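Local structure of endoglucanase A (Clostridium acetobutylicum, 3IK2) at residues Tyr21-Asp26 with Ala382-Cys387; Ala30-Arg35 with Met94-Ser99; Asn64-Leu69 with Ala81-Ala86. The protein probably hydrolyses internal beta-1,4-glucosidic bonds of cellulose, as a family 44 glycoside hydrolase built on a TIM-like barrel. All blocks are in the same frame, centred on the assembly; numbering follows the deposited sequence.

Interaction 1. Residues Tyr21-Asp26 with Ala382-Cys387; sequences YGTNQD and ATYWEC
With CG anti to its carbonyl carbon (chi1 -76°), N24 lays its amide across W385, whose own CG is anti to the backbone N; Q25 starts the same way as N24 and then bends at chi2 to bring NE2 over the indole. The site is the closure of a TIM-like barrel, where the first strand, 22-23, runs parallel to the last, 379-384. Y384 N donates to G22 O at 3.2 Å, while the bond from G22 N to A382 O is weak. Just beyond strand 22-23, Y384 O is gripped twice: N24 N reaches it at 2.8 Å, nearly along the C=O axis, and N24 ND2 at 2.9 Å from above the carbonyl plane. One residue, through backbone N-H and side-chain amide, thus continues the pairing; its OD1 accepts from R36 and ND2 also bonds to S351 O. Q25 NE2 sits 3.3 Å above the centre of the W385 ring, the amide plane turned 77° to the indole, so the amide stands on the face by its nitrogen end. On the face carrying T23 and Y384, T23 OG1 meets the edge of the tyrosine ring and donates to Q25 O. The other end of the Q25 amide makes the straightest bond, E386 N to Q25 OE1 at 2.7 Å and 174°.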
ATOM      1  N   TYR A  21       0.967   7.423  -2.561  1.00  5.77           N
ATOM      2  CA  TYR A  21       2.284   7.823  -2.000  1.00  5.95           C
ATOM      3  C   TYR A  21       2.259   7.728  -0.468  1.00  5.85           C
ATOM      4  O   TYR A  21       2.729   8.615   0.231  1.00  6.69           O
ATOM      5  CB  TYR A  21       2.669   9.257  -2.431  1.00  5.87           C
ATOM      6  CG  TYR A  21       2.568   9.511  -3.931  1.00  4.59           C
ATOM      7  CD1 TYR A  21       1.470  10.188  -4.469  1.00  3.00           C
ATOM      8  CD2 TYR A  21       3.585   9.079  -4.802  1.00  6.40           C
ATOM      9  CE1 TYR A  21       1.363  10.403  -5.851  1.00  5.04           C
ATOM     10  CE2 TYR A  21       3.508   9.306  -6.180  1.00  5.30           C
ATOM     11  CZ  TYR A  21       2.395   9.965  -6.690  1.00  5.24           C
ATOM     12  OH  TYR A  21       2.314  10.172  -8.039  1.00  5.42           O
ATOM     13  N   GLY A  22       1.697   6.642   0.040  1.00  5.73           N
ATOM     14  CA  GLY A  22       1.456   6.507   1.465  1.00  5.36           C
ATOM     15  C   GLY A  22       2.475   5.622   2.152  1.00  5.57           C
ATOM     16  O   GLY A  22       3.303   4.945   1.500  1.00  4.80           O
ATOM     17  N   THR A  23       2.417   5.619   3.479  1.00  5.38           N
ATOM     18  CA  THR A  23       3.286   4.764   4.274  1.00  4.50           C
ATOM     19  C   THR A  23       2.577   4.175   5.512  1.00  4.73           C
ATOM     20  O   THR A  23       1.582   4.739   5.975  1.00  5.29           O
ATOM     21  CB  THR A  23       4.581   5.520   4.659  1.00  4.89           C
ATOM     22  OG1 THR A  23       5.557   4.585   5.158  1.00  3.24           O
ATOM     23  CG2 THR A  23       4.267   6.643   5.690  1.00  3.44           C
ATOM     24  N   ASN A  24       3.104   3.048   6.009  1.00  4.75           N
ATOM     25  CA  ASN A  24       2.779   2.444   7.324  1.00  5.10           C
ATOM     26  C   ASN A  24       3.730   2.952   8.425  1.00  5.62           C
ATOM     27  O   ASN A  24       3.459   2.778   9.616  1.00  4.70           O
ATOM     28  CB  ASN A  24       2.974   0.925   7.294  1.00  4.95           C
ATOM     29  CG  ASN A  24       1.866   0.180   6.569  1.00  6.64           C
ATOM     30  OD1 ASN A  24       0.831  -0.118   7.212  1.00  6.51           O
ATOM     31  ND2 ASN A  24       2.067  -0.164   5.381  1.00  6.89           N
ATOM     32  N   GLN A  25       4.861   3.530   8.002  1.00  6.38           N
ATOM     33  CA  GLN A  25       5.905   3.989   8.903  1.00  7.12           C
ATOM     34  C   GLN A  25       6.346   5.355   8.451  1.00  6.80           C
ATOM     35  O   GLN A  25       6.709   5.544   7.295  1.00  6.59           O
ATOM     36  CB  GLN A  25       7.123   3.014   8.978  1.00  7.79           C
ATOM     37  CG  GLN A  25       6.869   1.694   9.762  1.00  7.98           C
ATOM     38  CD  GLN A  25       6.160   0.653   8.909  1.00  8.37           C
ATOM     39  OE1 GLN A  25       6.272   0.662   7.680  1.00  9.79           O
ATOM     40  NE2 GLN A  25       5.388  -0.219   9.551  1.00  8.43           N
ATOM     41  N   ASP A  26       6.318   6.310   9.376  1.00  6.16           N
ATOM     42  CA  ASP A  26       6.790   7.653   9.066  1.00  6.81           C
ATOM     43  C   ASP A  26       8.267   7.744   8.676  1.00  5.97           C
ATOM     44  O   ASP A  26       9.104   7.077   9.236  1.00  5.16           O
ATOM     45  CB  ASP A  26       6.474   8.618  10.203  1.00  6.26           C
ATOM     46  CG  ASP A  26       4.995   8.937  10.272  1.00 10.22           C
ATOM     47  OD1 ASP A  26       4.351   9.092   9.185  1.00 12.27           O
ATOM     48  OD2 ASP A  26       4.480   8.986  11.404  1.00 11.19           O
ATOM     49  N   ALA A 382      -1.794   3.035  -1.706  1.00  6.30           N
ATOM     50  CA  ALA A 382      -0.677   2.156  -1.408  1.00  6.87           C
ATOM     51  C   ALA A 382       0.105   2.717  -0.219  1.00  6.70           C
ATOM     52  O   ALA A 382       0.291   3.920  -0.121  1.00  7.43           O
ATOM     53  CB  ALA A 382       0.230   2.006  -2.630  1.00  5.47           C
ATOM     54  N   THR A 383       0.516   1.826   0.668  1.00  6.02           N
ATOM     55  CA  THR A 383       1.284   2.158   1.840  1.00  5.99           C
ATOM     56  C   THR A 383       2.489   1.185   1.941  1.00  6.48           C
ATOM     57  O   THR A 383       2.347  -0.044   2.045  1.00  6.59           O
ATOM     58  CB  THR A 383       0.426   2.240   3.152  1.00  6.53           C
ATOM     59  OG1 THR A 383      -0.551   1.199   3.195  1.00  6.99           O
ATOM     60  CG2 THR A 383      -0.318   3.566   3.250  1.00  4.16           C
ATOM     61  N   TYR A 384       3.675   1.769   1.820  1.00  5.55           N
ATOM     62  CA  TYR A 384       4.931   1.095   2.001  1.00  5.86           C
ATOM     63  C   TYR A 384       5.013   0.579   3.443  1.00  6.35           C
ATOM     64  O   TYR A 384       4.458   1.201   4.356  1.00  6.40           O
ATOM     65  CB  TYR A 384       6.008   2.147   1.738  1.00  5.92           C
ATOM     66  CG  TYR A 384       7.403   1.801   2.179  1.00  6.29           C
ATOM     67  CD1 TYR A 384       8.256   1.092   1.329  1.00  5.55           C
ATOM     68  CD2 TYR A 384       7.881   2.218   3.417  1.00  4.85           C
ATOM     69  CE1 TYR A 384       9.521   0.781   1.710  1.00  6.92           C
ATOM     70  CE2 TYR A 384       9.170   1.915   3.809  1.00  5.42           C
ATOM     71  CZ  TYR A 384       9.987   1.198   2.939  1.00  6.24           C
ATOM     72  OH  TYR A 384      11.283   0.878   3.288  1.00  4.67           O
ATOM     73  N   TRP A 385       5.680  -0.570   3.618  1.00  6.86           N
ATOM     74  CA  TRP A 385       5.960  -1.184   4.909  1.00  6.29           C
ATOM     75  C   TRP A 385       7.489  -1.296   5.072  1.00  6.66           C
ATOM     76  O   TRP A 385       8.160  -1.910   4.238  1.00  7.15           O
ATOM     77  CB  TRP A 385       5.310  -2.582   5.074  1.00  5.54           C
ATOM     78  CG  TRP A 385       5.503  -3.105   6.473  1.00  4.03           C
ATOM     79  CD1 TRP A 385       6.620  -3.748   6.963  1.00  3.98           C
ATOM     80  CD2 TRP A 385       4.573  -3.013   7.589  1.00  4.12           C
ATOM     81  NE1 TRP A 385       6.445  -4.040   8.308  1.00  5.42           N
ATOM     82  CE2 TRP A 385       5.202  -3.607   8.711  1.00  5.09           C
ATOM     83  CE3 TRP A 385       3.268  -2.505   7.738  1.00  5.86           C
ATOM     84  CZ2 TRP A 385       4.583  -3.678   9.973  1.00  5.08           C
ATOM     85  CZ3 TRP A 385       2.645  -2.580   9.004  1.00  4.37           C
ATOM     86  CH2 TRP A 385       3.307  -3.165  10.095  1.00  4.27           C
ATOM     87  N   GLU A 386       8.000  -0.687   6.144  1.00  5.88           N
ATOM     88  CA  GLU A 386       9.408  -0.635   6.492  1.00  6.78           C
ATOM     89  C   GLU A 386       9.953  -1.995   6.911  1.00  7.30           C
ATOM     90  O   GLU A 386       9.419  -2.614   7.836  1.00  6.65           O
ATOM     91  CB  GLU A 386       9.601   0.364   7.643  1.00  6.29           C
ATOM     92  CG  GLU A 386      11.066   0.508   8.118  1.00  7.33           C
ATOM     93  CD  GLU A 386      12.013   0.775   6.997  1.00  8.80           C
ATOM     94  OE1 GLU A 386      13.139   0.227   7.026  1.00  7.24           O
ATOM     95  OE2 GLU A 386      11.638   1.550   6.082  1.00 10.36           O
ATOM     96  N   CYS A 387      11.003  -2.461   6.222  1.00  9.01           N
ATOM     97  CA  CYS A 387      11.626  -3.747   6.550  1.00 10.12           C
ATOM     98  C   CYS A 387      13.107  -3.718   6.955  1.00 11.03           C
ATOM     99  O   CYS A 387      13.717  -4.787   7.068  1.00 11.53           O
ATOM    100  CB  CYS A 387      11.447  -4.725   5.397  1.00  9.91           C
ATOM    101  SG  CYS A 387       9.715  -5.046   5.027  1.00 11.65           S
TER

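Interaction 2. Residues Ala30-Arg35 with Met94-Ser99; sequences AKVTAR and MGVPYS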
ATOM      1  N   ALA A  30      10.543  12.516   4.106  1.00  8.06           N
ATOM      2  CA  ALA A  30       9.924  12.158   2.840  1.00  7.66           C
ATOM      3  C   ALA A  30       8.443  12.479   2.873  1.00  8.32           C
ATOM      4  O   ALA A  30       7.731  12.125   3.833  1.00  7.82           O
ATOM      5  CB  ALA A  30      10.148  10.702   2.508  1.00  7.23           C
ATOM      6  N   LYS A  31       8.014  13.175   1.814  1.00  8.80           N
ATOM      7  CA  LYS A  31       6.617  13.556   1.571  1.00  8.41           C
ATOM      8  C   LYS A  31       5.679  12.368   1.340  1.00  7.34           C
ATOM      9  O   LYS A  31       5.806  11.631   0.341  1.00  7.27           O
ATOM     10  CB  LYS A  31       6.544  14.502   0.348  1.00  8.29           C
ATOM     11  CG  LYS A  31       5.151  15.104   0.117  1.00 10.45           C
ATOM     12  CD  LYS A  31       4.772  16.012   1.247  1.00 13.33           C
ATOM     13  CE  LYS A  31       3.296  16.294   1.265  1.00 17.70           C
ATOM     14  NZ  LYS A  31       2.970  17.402   0.367  1.00 21.95           N
ATOM     15  N   VAL A  32       4.702  12.202   2.229  1.00  7.01           N
ATOM     16  CA  VAL A  32       3.649  11.197   1.995  1.00  6.49           C
ATOM     17  C   VAL A  32       2.254  11.789   1.913  1.00  6.53           C
ATOM     18  O   VAL A  32       2.021  12.883   2.395  1.00  6.22           O
ATOM     19  CB  VAL A  32       3.677  10.034   3.037  1.00  6.69           C
ATOM     20  CG1 VAL A  32       5.007   9.269   2.975  1.00  4.38           C
ATOM     21  CG2 VAL A  32       3.364  10.560   4.438  1.00  5.46           C
ATOM     22  N   THR A  33       1.326  11.044   1.304  1.00  6.59           N
ATOM     23  CA  THR A  33      -0.030  11.520   1.085  1.00  6.95           C
ATOM     24  C   THR A  33      -1.081  10.598   1.718  1.00  7.26           C
ATOM     25  O   THR A  33      -2.277  10.866   1.597  1.00  8.08           O
ATOM     26  CB  THR A  33      -0.376  11.631  -0.417  1.00  7.46           C
ATOM     27  OG1 THR A  33      -0.338  10.322  -1.014  1.00  6.42           O
ATOM     28  CG2 THR A  33       0.574  12.606  -1.175  1.00  8.00           C
ATOM     29  N   ALA A  34      -0.632   9.523   2.376  1.00  6.74           N
ATOM     30  CA  ALA A  34      -1.519   8.526   3.000  1.00  5.72           C
ATOM     31  C   ALA A  34      -0.758   7.790   4.076  1.00  5.90           C
ATOM     32  O   ALA A  34       0.456   7.568   3.951  1.00  4.63           O
ATOM     33  CB  ALA A  34      -2.057   7.536   1.995  1.00  5.16           C
ATOM     34  N   ARG A  35      -1.465   7.446   5.149  1.00  6.11           N
ATOM     35  CA  ARG A  35      -0.864   6.674   6.240  1.00  6.81           C
ATOM     36  C   ARG A  35      -1.807   5.563   6.712  1.00  6.57           C
ATOM     37  O   ARG A  35      -3.022   5.753   6.735  1.00  6.68           O
ATOM     38  CB  ARG A  35      -0.425   7.604   7.397  1.00  7.25           C
ATOM     39  CG  ARG A  35       0.736   8.554   7.040  1.00  4.66           C
ATOM     40  CD  ARG A  35       0.827   9.700   8.060  1.00  7.34           C
ATOM     41  NE  ARG A  35       1.502   9.327   9.325  1.00  9.01           N
ATOM     42  CZ  ARG A  35       0.895   9.198  10.514  1.00  7.55           C
ATOM     43  NH1 ARG A  35      -0.404   9.428  10.644  1.00  4.36           N
ATOM     44  NH2 ARG A  35       1.603   8.870  11.589  1.00  7.91           N
ATOM     45  N   MET A  94       0.269  16.677   9.761  1.00  9.97           N
ATOM     46  CA  MET A  94       1.199  16.582   8.638  1.00 10.24           C
ATOM     47  C   MET A  94       0.548  17.062   7.358  1.00 10.31           C
ATOM     48  O   MET A  94       1.209  17.167   6.336  1.00 11.30           O
ATOM     49  CB  MET A  94       1.655  15.141   8.415  1.00  9.43           C
ATOM     50  CG  MET A  94       2.552  14.536   9.522  1.00 10.35           C
ATOM     51  SD  MET A  94       2.892  12.773   9.205  1.00 11.49           S
ATOM     52  CE  MET A  94       2.339  12.086  10.703  1.00 16.19           C
ATOM     53  N   GLY A  95      -0.753  17.313   7.391  1.00  9.79           N
ATOM     54  CA  GLY A  95      -1.485  17.608   6.144  1.00  9.82           C
ATOM     55  C   GLY A  95      -1.757  16.367   5.279  1.00  9.45           C
ATOM     56  O   GLY A  95      -2.038  16.499   4.087  1.00  9.64           O
ATOM     57  N   VAL A  96      -1.688  15.175   5.874  1.00  8.53           N
ATOM     58  CA  VAL A  96      -1.920  13.925   5.137  1.00  8.60           C
ATOM     59  C   VAL A  96      -3.420  13.674   4.991  1.00  8.66           C
ATOM     60  O   VAL A  96      -4.122  13.565   5.996  1.00  8.51           O
ATOM     61  CB  VAL A  96      -1.188  12.709   5.783  1.00  9.08           C
ATOM     62  CG1 VAL A  96      -1.673  11.404   5.196  1.00  7.31           C
ATOM     63  CG2 VAL A  96       0.317  12.825   5.579  1.00  8.89           C
ATOM     64  N   PRO A  97      -3.923  13.685   3.735  1.00  8.66           N
ATOM     65  CA  PRO A  97      -5.366  13.625   3.405  1.00  8.18           C
ATOM     66  C   PRO A  97      -6.071  12.285   3.594  1.00  8.32           C
ATOM     67  O   PRO A  97      -7.311  12.254   3.562  1.00  8.12           O
ATOM     68  CB  PRO A  97      -5.428  14.021   1.920  1.00  8.97           C
ATOM     69  CG  PRO A  97      -4.026  13.913   1.414  1.00  8.88           C
ATOM     70  CD  PRO A  97      -3.069  13.870   2.550  1.00  7.57           C
ATOM     71  N   TYR A  98      -5.333  11.200   3.811  1.00  7.50           N
ATOM     72  CA  TYR A  98      -6.008   9.906   4.006  1.00  7.20           C
ATOM     73  C   TYR A  98      -5.354   9.073   5.108  1.00  7.30           C
ATOM     74  O   TYR A  98      -4.166   8.710   5.008  1.00  7.57           O
ATOM     75  CB  TYR A  98      -6.015   9.123   2.676  1.00  6.28           C
ATOM     76  CG  TYR A  98      -7.083   8.064   2.528  1.00  5.97           C
ATOM     77  CD1 TYR A  98      -8.117   8.219   1.599  1.00  6.20           C
ATOM     78  CD2 TYR A  98      -7.053   6.903   3.295  1.00  4.83           C
ATOM     79  CE1 TYR A  98      -9.100   7.251   1.451  1.00  6.50           C
ATOM     80  CE2 TYR A  98      -8.031   5.930   3.156  1.00  5.38           C
ATOM     81  CZ  TYR A  98      -9.041   6.108   2.224  1.00  5.73           C
ATOM     82  OH  TYR A  98     -10.023   5.159   2.115  1.00  6.65           O
ATOM     83  N   SER A  99      -6.129   8.751   6.144  1.00  7.52           N
ATOM     84  CA  SER A  99      -5.723   7.751   7.147  1.00  7.83           C
ATOM     85  C   SER A  99      -6.475   6.450   6.896  1.00  7.74           C
ATOM     86  O   SER A  99      -7.705   6.464   6.838  1.00  8.15           O
ATOM     87  CB  SER A  99      -6.061   8.234   8.564  1.00  7.52           C
ATOM     88  OG  SER A  99      -5.210   9.294   8.947  1.00  9.67           O
TER
HETATM   89  O   HOH W   1       0.310  14.748   2.263  1.00 15.89           O
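The backbones of A30-R35 and M94-S99 come together as parallel barrel strands just beginning, R35 N donating to Y98 O at 3.0 Å and nearly along its C=O axis, with a CA-H...O contact from S99 CA to R35 O behind it. Ahead of this pairing V96 wedges in with its two methyls split: CG1, anti to the backbone N, rests 3.5 Å from A34 N, whereas CG2 meets V32 CG2 at 4.0 Å. P97 sets CD 3.2 Å from T33 O. The M94 side chain crosses that of R35 at about a right angle, and its methyl CE lies over one face of the guanidinium, 3.2 Å from R35 NE and displaced toward the rim. R35 NH1 bonds to S91 and F87, which, with D26 at NE, help fix the group's rotation. A water donates to V32 O at 2.5 Å and weakly to G95 O. G95, with positive phi, ends helix 82-93 in a Schellman motif, so the loop turns from that helix into strand 99-103; strand 379-384 touches A34 and Y98 through F381 and Y380, and F399 of helix 393-403 packs on V32.

Interaction 3. Residues Asn64-Leu69 with Ala81-Ala86; sequences NYWLTL and ASVYTA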
ATOM      1  N   ASN A  64       2.427  -3.144  25.783  1.00  8.12           N
ATOM      2  CA  ASN A  64       2.063  -1.772  25.457  1.00  8.96           C
ATOM      3  C   ASN A  64       2.743  -1.296  24.157  1.00  8.28           C
ATOM      4  O   ASN A  64       2.902  -0.105  23.951  1.00  8.38           O
ATOM      5  CB  ASN A  64       2.481  -0.842  26.606  1.00  9.18           C
ATOM      6  CG  ASN A  64       4.022  -0.750  26.762  1.00 10.22           C
ATOM      7  OD1 ASN A  64       4.777  -1.418  26.057  1.00  9.94           O
ATOM      8  ND2 ASN A  64       4.472   0.086  27.680  1.00 12.81           N
ATOM      9  N   TYR A  65       3.125  -2.228  23.288  1.00  8.28           N
ATOM     10  CA  TYR A  65       3.923  -1.912  22.095  1.00  8.36           C
ATOM     11  C   TYR A  65       3.317  -0.784  21.239  1.00  8.01           C
ATOM     12  O   TYR A  65       4.011   0.147  20.817  1.00  7.40           O
ATOM     13  CB  TYR A  65       4.142  -3.179  21.246  1.00  8.85           C
ATOM     14  CG  TYR A  65       4.868  -2.918  19.932  1.00  9.49           C
ATOM     15  CD1 TYR A  65       6.249  -2.725  19.904  1.00 11.20           C
ATOM     16  CD2 TYR A  65       4.161  -2.881  18.709  1.00  8.81           C
ATOM     17  CE1 TYR A  65       6.924  -2.479  18.688  1.00 11.10           C
ATOM     18  CE2 TYR A  65       4.807  -2.631  17.506  1.00  7.59           C
ATOM     19  CZ  TYR A  65       6.189  -2.422  17.499  1.00 10.30           C
ATOM     20  OH  TYR A  65       6.839  -2.184  16.304  1.00 10.55           O
ATOM     21  N   TRP A  66       2.015  -0.868  20.981  1.00  7.66           N
ATOM     22  CA  TRP A  66       1.390   0.162  20.156  1.00  7.70           C
ATOM     23  C   TRP A  66       1.317   1.548  20.849  1.00  7.78           C
ATOM     24  O   TRP A  66       1.467   2.578  20.177  1.00  7.88           O
ATOM     25  CB  TRP A  66       0.061  -0.320  19.523  1.00  6.55           C
ATOM     26  CG  TRP A  66       0.253  -0.755  18.069  1.00  7.03           C
ATOM     27  CD1 TRP A  66       1.454  -0.998  17.446  1.00  6.57           C
ATOM     28  CD2 TRP A  66      -0.770  -1.016  17.080  1.00  4.91           C
ATOM     29  NE1 TRP A  66       1.242  -1.372  16.141  1.00  6.26           N
ATOM     30  CE2 TRP A  66      -0.107  -1.398  15.887  1.00  4.75           C
ATOM     31  CE3 TRP A  66      -2.175  -0.975  17.092  1.00  4.77           C
ATOM     32  CZ2 TRP A  66      -0.804  -1.740  14.691  1.00  4.30           C
ATOM     33  CZ3 TRP A  66      -2.875  -1.307  15.899  1.00  5.10           C
ATOM     34  CH2 TRP A  66      -2.182  -1.695  14.722  1.00  6.32           C
ATOM     35  N   LEU A  67       1.135   1.566  22.171  1.00  7.17           N
ATOM     36  CA  LEU A  67       1.261   2.817  22.951  1.00  8.45           C
ATOM     37  C   LEU A  67       2.617   3.517  22.763  1.00  8.89           C
ATOM     38  O   LEU A  67       2.661   4.720  22.575  1.00  8.36           O
ATOM     39  CB  LEU A  67       0.977   2.583  24.450  1.00  9.11           C
ATOM     40  CG  LEU A  67      -0.485   2.285  24.813  1.00  7.66           C
ATOM     41  CD1 LEU A  67      -0.588   1.698  26.209  1.00  7.32           C
ATOM     42  CD2 LEU A  67      -1.315   3.554  24.746  1.00  7.03           C
ATOM     43  N   THR A  68       3.715   2.752  22.789  1.00  9.28           N
ATOM     44  CA  THR A  68       5.049   3.340  22.608  1.00  9.60           C
ATOM     45  C   THR A  68       5.355   3.719  21.155  1.00  9.17           C
ATOM     46  O   THR A  68       5.827   4.816  20.905  1.00  9.37           O
ATOM     47  CB  THR A  68       6.198   2.465  23.258  1.00 10.64           C
ATOM     48  OG1 THR A  68       6.358   1.220  22.548  1.00 11.27           O
ATOM     49  CG2 THR A  68       5.871   2.171  24.725  1.00 10.55           C
ATOM     50  N   LEU A  69       5.056   2.821  20.209  1.00  9.21           N
ATOM     51  CA  LEU A  69       5.242   3.050  18.788  1.00  8.87           C
ATOM     52  C   LEU A  69       4.556   4.323  18.286  1.00  9.39           C
ATOM     53  O   LEU A  69       5.101   5.047  17.437  1.00  9.94           O
ATOM     54  CB  LEU A  69       4.795   1.818  17.967  1.00  8.65           C
ATOM     55  CG  LEU A  69       5.092   1.840  16.459  1.00  8.84           C
ATOM     56  CD1 LEU A  69       6.607   1.874  16.203  1.00  9.83           C
ATOM     57  CD2 LEU A  69       4.418   0.694  15.663  1.00 10.35           C
ATOM     58  N   ALA A  81      -8.744   4.200  22.386  1.00 10.64           N
ATOM     59  CA  ALA A  81      -8.247   4.465  21.044  1.00  9.68           C
ATOM     60  C   ALA A  81      -7.139   5.511  20.987  1.00  8.70           C
ATOM     61  O   ALA A  81      -6.836   6.053  19.925  1.00  8.81           O
ATOM     62  CB  ALA A  81      -9.401   4.808  20.090  1.00  8.73           C
ATOM     63  N   SER A  82      -6.503   5.769  22.122  1.00  8.30           N
ATOM     64  CA  SER A  82      -5.419   6.763  22.170  1.00  7.97           C
ATOM     65  C   SER A  82      -4.305   6.496  21.137  1.00  7.61           C
ATOM     66  O   SER A  82      -3.683   7.434  20.639  1.00  8.04           O
ATOM     67  CB  SER A  82      -4.847   6.908  23.594  1.00  7.55           C
ATOM     68  OG  SER A  82      -4.035   5.797  23.949  1.00  9.15           O
ATOM     69  N   VAL A  83      -4.065   5.227  20.816  1.00  6.71           N
ATOM     70  CA  VAL A  83      -3.115   4.861  19.784  1.00  6.03           C
ATOM     71  C   VAL A  83      -3.580   5.413  18.412  1.00  6.21           C
ATOM     72  O   VAL A  83      -2.805   6.043  17.682  1.00  6.14           O
ATOM     73  CB  VAL A  83      -2.898   3.307  19.750  1.00  6.23           C
ATOM     74  CG1 VAL A  83      -2.181   2.844  18.460  1.00  5.92           C
ATOM     75  CG2 VAL A  83      -2.157   2.786  21.023  1.00  3.94           C
ATOM     76  N   TYR A  84      -4.851   5.167  18.082  1.00  6.65           N
ATOM     77  CA  TYR A  84      -5.473   5.617  16.815  1.00  6.10           C
ATOM     78  C   TYR A  84      -5.681   7.135  16.758  1.00  6.28           C
ATOM     79  O   TYR A  84      -5.535   7.751  15.696  1.00  6.17           O
ATOM     80  CB  TYR A  84      -6.794   4.873  16.564  1.00  5.95           C
ATOM     81  CG  TYR A  84      -6.621   3.432  16.091  1.00  7.14           C
ATOM     82  CD1 TYR A  84      -7.360   2.947  15.017  1.00  7.01           C
ATOM     83  CD2 TYR A  84      -5.728   2.561  16.717  1.00  5.27           C
ATOM     84  CE1 TYR A  84      -7.229   1.643  14.585  1.00  5.35           C
ATOM     85  CE2 TYR A  84      -5.572   1.259  16.282  1.00  4.66           C
ATOM     86  CZ  TYR A  84      -6.334   0.807  15.216  1.00  5.69           C
ATOM     87  OH  TYR A  84      -6.212  -0.489  14.788  1.00  6.10           O
ATOM     88  N   THR A  85      -6.036   7.749  17.882  1.00  6.39           N
ATOM     89  CA  THR A  85      -6.134   9.203  17.877  1.00  6.75           C
ATOM     90  C   THR A  85      -4.749   9.891  17.798  1.00  7.18           C
ATOM     91  O   THR A  85      -4.584  10.882  17.085  1.00  7.87           O
ATOM     92  CB  THR A  85      -7.131   9.758  18.954  1.00  7.11           C
ATOM     93  OG1 THR A  85      -6.645   9.511  20.276  1.00  7.43           O
ATOM     94  CG2 THR A  85      -8.513   9.083  18.803  1.00  2.78           C
ATOM     95  N   ALA A  86      -3.726   9.334  18.435  1.00  7.83           N
ATOM     96  CA  ALA A  86      -2.374   9.882  18.228  1.00  7.65           C
ATOM     97  C   ALA A  86      -2.011   9.764  16.735  1.00  7.62           C
ATOM     98  O   ALA A  86      -1.556  10.729  16.122  1.00  7.07           O
ATOM     99  CB  ALA A  86      -1.336   9.163  19.101  1.00  7.65           C
TER
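V83 is the central side chain between the short helix 65-69, in the connection after strand 34-37 of the TIM-like barrel, and the start of helix 82-93; the axes of 65-69 and 82-86 approach to 9.4 Å and diverge by only 22°. Its two methyls divide the work: CG2, anti to the carbonyl carbon, lies against the backbone of the opposing turn, 3.7 Å from both W66 C and L67 N, while CG1, anti to the backbone N, meets W66 CB at 4.0 Å. The valine side chain crosses those of W66 and L67 at about right angles, and the contact is apolar, with no hydrogen bond between the segments. On one flank L67 CD2 closes over V83 CG2 and also reaches S82 OG at 3.6 Å. On the other, the six-membered end of the W66 indole meets Y84, with CZ3 3.7 Å from Y84 CE2 and the tyrosine hydroxyl lying at the edge of the indole, near its plane. The indole holds an unusual chi1 of -100°, which carries its six-membered end toward Y84.

A second shell fixes these groups. Y84 OH is hydrogen-bonded to T102 O and S82 OG to K76 O, so both hydroxyls bordering the apolar patch are satisfied. Y45 stacks on Y84 and also meets W66, while Y70 meets the indole edge-to-face; I37 of strand 34-37 touches W66, V83 and Y84, joining the helix pair to the barrel wall. Helix 82-93 begins after A81, and its first turn is closed by T85 N donating to A81 O at 2.8 Å.

In the fold
Barrel closure and helical layer appear here in one chain. Interactions 1 and 2 have centres 10 Å apart and touch directly, because strands 22-23 and 34-37 are neighbours in the barrel: T23 N lies 2.8 Å from A34 O, a probable hydrogen bond, and D26 OD1 forms a salt bridge with R35 NE at 2.9 Å. Interaction 3 stands farther out, about 17 Å from interaction 1 and 18 Å from interaction 2 between centres, without touching either; helix 82-93 starts in interaction 3 and ends at interaction 2. Bound glycerol, probably from the crystallisation liquor, comes within about 4 Å of the side chains of Q25 and of R35, and D26 N bonds to glycerol; such molecules often mark pockets.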